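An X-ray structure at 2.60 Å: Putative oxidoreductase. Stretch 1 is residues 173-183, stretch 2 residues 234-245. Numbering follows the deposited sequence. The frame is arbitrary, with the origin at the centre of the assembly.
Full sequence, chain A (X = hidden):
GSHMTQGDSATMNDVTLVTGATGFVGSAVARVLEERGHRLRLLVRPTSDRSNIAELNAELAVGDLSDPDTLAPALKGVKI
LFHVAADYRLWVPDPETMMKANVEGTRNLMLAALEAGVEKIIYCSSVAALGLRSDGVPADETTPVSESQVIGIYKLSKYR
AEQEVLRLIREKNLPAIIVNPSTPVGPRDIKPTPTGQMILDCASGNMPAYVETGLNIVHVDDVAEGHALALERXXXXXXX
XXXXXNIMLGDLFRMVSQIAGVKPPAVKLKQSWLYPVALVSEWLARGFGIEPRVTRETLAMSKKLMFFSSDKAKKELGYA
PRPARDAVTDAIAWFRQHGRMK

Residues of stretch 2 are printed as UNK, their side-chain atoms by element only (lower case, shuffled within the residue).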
# COMPACT_ATOMS: atom_id res chain seq x y z
N ASN A 173 26.06 -19.43 2.62
CA ASN A 173 27.20 -19.25 3.55
C ASN A 173 27.72 -17.80 3.66
O ASN A 173 28.93 -17.55 3.76
CB ASN A 173 28.32 -20.24 3.20
CG ASN A 173 27.76 -21.64 2.94
OD1 ASN A 173 27.42 -22.37 3.87
ND2 ASN A 173 27.62 -21.99 1.66
N LEU A 174 26.76 -16.87 3.65
CA LEU A 174 26.97 -15.47 4.04
C LEU A 174 27.61 -15.33 5.47
O LEU A 174 27.12 -15.86 6.45
CB LEU A 174 25.64 -14.71 3.91
CG LEU A 174 25.76 -13.20 4.08
CD1 LEU A 174 26.14 -12.50 2.78
CD2 LEU A 174 24.49 -12.62 4.70
N PRO A 175 28.74 -14.67 5.57
CA PRO A 175 29.36 -14.77 6.89
C PRO A 175 28.80 -13.70 7.83
O PRO A 175 29.54 -12.84 8.32
CB PRO A 175 30.83 -14.53 6.57
CG PRO A 175 30.80 -13.64 5.38
CD PRO A 175 29.67 -14.15 4.55
N ALA A 176 27.49 -13.74 8.04
CA ALA A 176 26.79 -12.68 8.79
C ALA A 176 26.43 -13.06 10.23
O ALA A 176 26.06 -14.22 10.53
CB ALA A 176 25.53 -12.20 8.04
N ILE A 177 26.60 -12.08 11.10
CA ILE A 177 26.18 -12.16 12.48
C ILE A 177 25.09 -11.11 12.63
O ILE A 177 25.26 -9.98 12.16
CB ILE A 177 27.36 -11.76 13.38
CG1 ILE A 177 28.46 -12.83 13.32
CG2 ILE A 177 26.89 -11.38 14.77
CD1 ILE A 177 29.82 -12.43 13.91
N ILE A 178 23.98 -11.47 13.28
CA ILE A 178 22.83 -10.57 13.46
C ILE A 178 22.69 -10.02 14.89
O ILE A 178 22.71 -10.75 15.89
CB ILE A 178 21.50 -11.26 13.11
CG1 ILE A 178 21.59 -11.90 11.74
CG2 ILE A 178 20.32 -10.26 13.23
CD1 ILE A 178 20.35 -12.69 11.36
N VAL A 179 22.39 -8.74 14.92
CA VAL A 179 22.18 -7.97 16.11
C VAL A 179 20.72 -7.41 16.03
O VAL A 179 20.23 -7.05 14.94
CB VAL A 179 23.32 -6.95 16.08
CG1 VAL A 179 22.92 -5.51 16.32
CG2 VAL A 179 24.53 -7.43 16.92
N ASN A 180 20.02 -7.42 17.15
CA ASN A 180 18.65 -6.96 17.29
C ASN A 180 18.56 -5.92 18.44
O ASN A 180 18.26 -6.26 19.58
CB ASN A 180 17.73 -8.15 17.61
CG ASN A 180 17.79 -9.27 16.56
OD1 ASN A 180 16.87 -9.40 15.73
ND2 ASN A 180 18.83 -10.10 16.61
N PRO A 181 18.85 -4.65 18.15
CA PRO A 181 18.67 -3.59 19.15
C PRO A 181 17.20 -3.42 19.55
O PRO A 181 16.32 -3.71 18.74
CB PRO A 181 19.08 -2.33 18.39
CG PRO A 181 19.76 -2.78 17.14
CD PRO A 181 19.22 -4.13 16.83
N SER A 182 16.94 -3.02 20.79
CA SER A 182 15.60 -2.67 21.21
C SER A 182 15.38 -1.22 20.78
O SER A 182 15.77 -0.83 19.69
CB SER A 182 15.45 -2.84 22.73
OG SER A 182 16.36 -2.01 23.46
N THR A 183 14.80 -0.39 21.63
CA THR A 183 14.53 0.97 21.22
C THR A 183 15.51 1.98 21.80
O THR A 183 15.51 2.25 22.98
CB THR A 183 13.02 1.35 21.28
OG1 THR A 183 12.82 2.66 21.86
CG2 THR A 183 12.17 0.31 21.93
N UNK A 234 31.21 -12.61 18.44
CA UNK A 234 29.93 -13.22 18.02
C UNK A 234 30.17 -14.34 17.05
O UNK A 234 31.21 -14.35 16.42
N UNK A 235 29.23 -15.28 16.93
CA UNK A 235 29.35 -16.40 16.00
C UNK A 235 28.47 -16.20 14.76
O UNK A 235 27.28 -15.88 14.85
c UNK A 235 28.97 -17.73 16.67
c UNK A 235 30.06 -18.29 17.56
n UNK A 235 30.19 -20.34 20.84
c UNK A 235 30.63 -19.70 19.56
c UNK A 235 29.53 -19.30 18.57
N UNK A 236 29.06 -16.41 13.60
CA UNK A 236 28.30 -16.44 12.37
C UNK A 236 27.04 -17.30 12.46
O UNK A 236 27.10 -18.44 12.86
c UNK A 236 29.19 -16.84 11.21
c UNK A 236 30.17 -15.70 10.96
c UNK A 236 31.53 -16.11 10.46
c UNK A 236 28.30 -17.10 10.02
N UNK A 237 25.89 -16.70 12.13
CA UNK A 237 24.60 -17.37 12.12
C UNK A 237 23.72 -17.10 13.34
O UNK A 237 22.51 -17.47 13.35
N UNK A 238 24.29 -16.46 14.36
CA UNK A 238 23.55 -16.17 15.56
C UNK A 238 22.98 -14.75 15.52
O UNK A 238 23.52 -13.86 14.84
o UNK A 238 23.36 -18.75 18.16
c UNK A 238 24.48 -16.30 16.77
c UNK A 238 24.16 -18.80 17.20
c UNK A 238 25.15 -17.66 16.97
o UNK A 238 24.18 -19.73 16.37
N UNK A 239 21.87 -14.57 16.24
CA UNK A 239 21.27 -13.27 16.55
C UNK A 239 21.58 -12.92 17.99
O UNK A 239 21.58 -13.78 18.88
c UNK A 239 19.02 -13.82 15.31
c UNK A 239 19.73 -13.32 16.54
c UNK A 239 17.67 -14.35 15.79
c UNK A 239 16.58 -14.28 14.74
n UNK A 239 15.72 -15.50 14.81
N UNK A 240 21.71 -11.63 18.25
CA UNK A 240 21.87 -11.19 19.63
C UNK A 240 21.04 -9.99 19.90
O UNK A 240 21.19 -8.98 19.24
c UNK A 240 24.35 -11.96 19.60
c UNK A 240 24.82 -12.82 20.59
c UNK A 240 23.34 -10.87 19.93
c UNK A 240 25.76 -13.82 20.29
o UNK A 240 27.15 -14.93 18.71
c UNK A 240 25.77 -13.11 17.98
c UNK A 240 24.84 -12.12 18.29
c UNK A 240 26.23 -13.96 19.00
N UNK A 241 20.13 -10.10 20.86
CA UNK A 241 19.31 -8.95 21.31
C UNK A 241 20.19 -7.92 22.02
O UNK A 241 20.98 -8.28 22.88
c UNK A 241 17.51 -8.21 22.93
c UNK A 241 17.13 -10.20 21.52
c UNK A 241 16.38 -11.21 22.34
c UNK A 241 18.19 -9.40 22.27
N UNK A 242 20.07 -6.65 21.66
CA UNK A 242 20.83 -5.63 22.31
C UNK A 242 19.88 -4.72 23.02
O UNK A 242 19.60 -3.64 22.54
c UNK A 242 21.69 -4.87 21.31
c UNK A 242 22.84 -5.61 20.59
c UNK A 242 23.69 -4.61 19.77
c UNK A 242 23.77 -6.49 21.51
N UNK A 243 19.35 -5.16 24.17
CA UNK A 243 18.38 -4.37 24.93
C UNK A 243 19.05 -3.63 26.07
O UNK A 243 20.24 -3.79 26.27
N UNK A 244 18.28 -2.83 26.81
CA UNK A 244 18.72 -2.34 28.11
C UNK A 244 17.75 -2.75 29.22
O UNK A 244 18.05 -3.65 30.02
N UNK A 245 16.57 -2.12 29.24
CA UNK A 245 15.61 -2.21 30.35
C UNK A 245 14.17 -2.32 29.85
O UNK A 245 13.76 -1.59 28.95
c UNK A 245 15.41 0.26 33.39
o UNK A 245 16.57 0.73 33.50
c UNK A 245 15.16 -1.02 32.59
o UNK A 245 14.41 0.81 33.92
c UNK A 245 15.71 -0.93 31.18

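Position 234 has no side-chain atoms, and its backbone O lies 3.5 Å from CD1 of Ile177. An ideal CB here would fall a tight 3.5 Å from CG2 of Ile177, so the bare backbone suits the site: Gly234. At 235 the CA-to-CB bond points away from stretch 1, and four carbons run in a row to a nitrogen; this is Lys235, exposed, offering the isoleucine its backbone O, 3.6 Å from CG1 of Ile177.

Position 236 carries four carbons, forked at the first, with one arm two carbons long, lying against Ile177 and Pro175: Ile236. Its CG1 lies 4.1 Å from CG1 of Ile177, and its CD1 4.3 Å from CB of Pro175. Position 237 is bare again, with phi at 101°, where a CB would jam against the preceding carbonyl. That alone calls for Gly237, whose N donates to O of Ala176 at 3.0 Å. At 238 the backbone O accepts from N of Ile178 at 2.9 Å, and three carbons, the third bearing two oxygens, make it Glu238. It closes a type II turn begun at Lys235, and its end leads away.

At 239 another row of four carbons, its first part passing beside Ile178, ends in nitrogen: Lys239. Its CG is 4.2 Å from CB of Ile178, before the chain leads away. Position 240 has one carbon, then a six-carbon ring bearing an oxygen, with the ring's edge to Ile177: Tyr240. Its CE1 stands 3.8 Å from CG2 of Ile177, while its OH accepts from N of Lys235 at 2.8 Å, tying the strand to the start of the turn.

Position 241 has four side-chain carbons, forked at the first, with one arm two carbons long, beside Asn180: Ile241, on the same face as Ile178 and Asn180. Its CG1 is 4.5 Å from CB of Asn180 and its CA 3.4 Å from O of Asn180. At 242 four carbons, forked at the second, pack against Val179: Leu242, whose CD1 is 3.6 Å from CG1 of Val179. Positions 243 and 244 have no side chains, and CA of 243 comes within 3.4 Å of OG of Ser182: Gly243 and Gly244. At 245 three carbons end in two oxygens, beyond the contact: Glu245.

The rule is a parallel ladder in which alternate residues of each strand do the bonding. Ile178 and Asn180 use both N and O: N of Asn180 donates to O of Tyr240 (2.9 Å), while N of Tyr240 and N of Leu242 donate to O of Ile178 (2.7 Å) and O of Asn180 (2.8 Å). N of Ser182 extends the ladder to O of Leu242 at 3.2 Å. Backbone sets the register; apolar side chains fill the face of Val179, Tyr240 and Leu242.

Stretch 2 234-245: GKIGEKYILGGE
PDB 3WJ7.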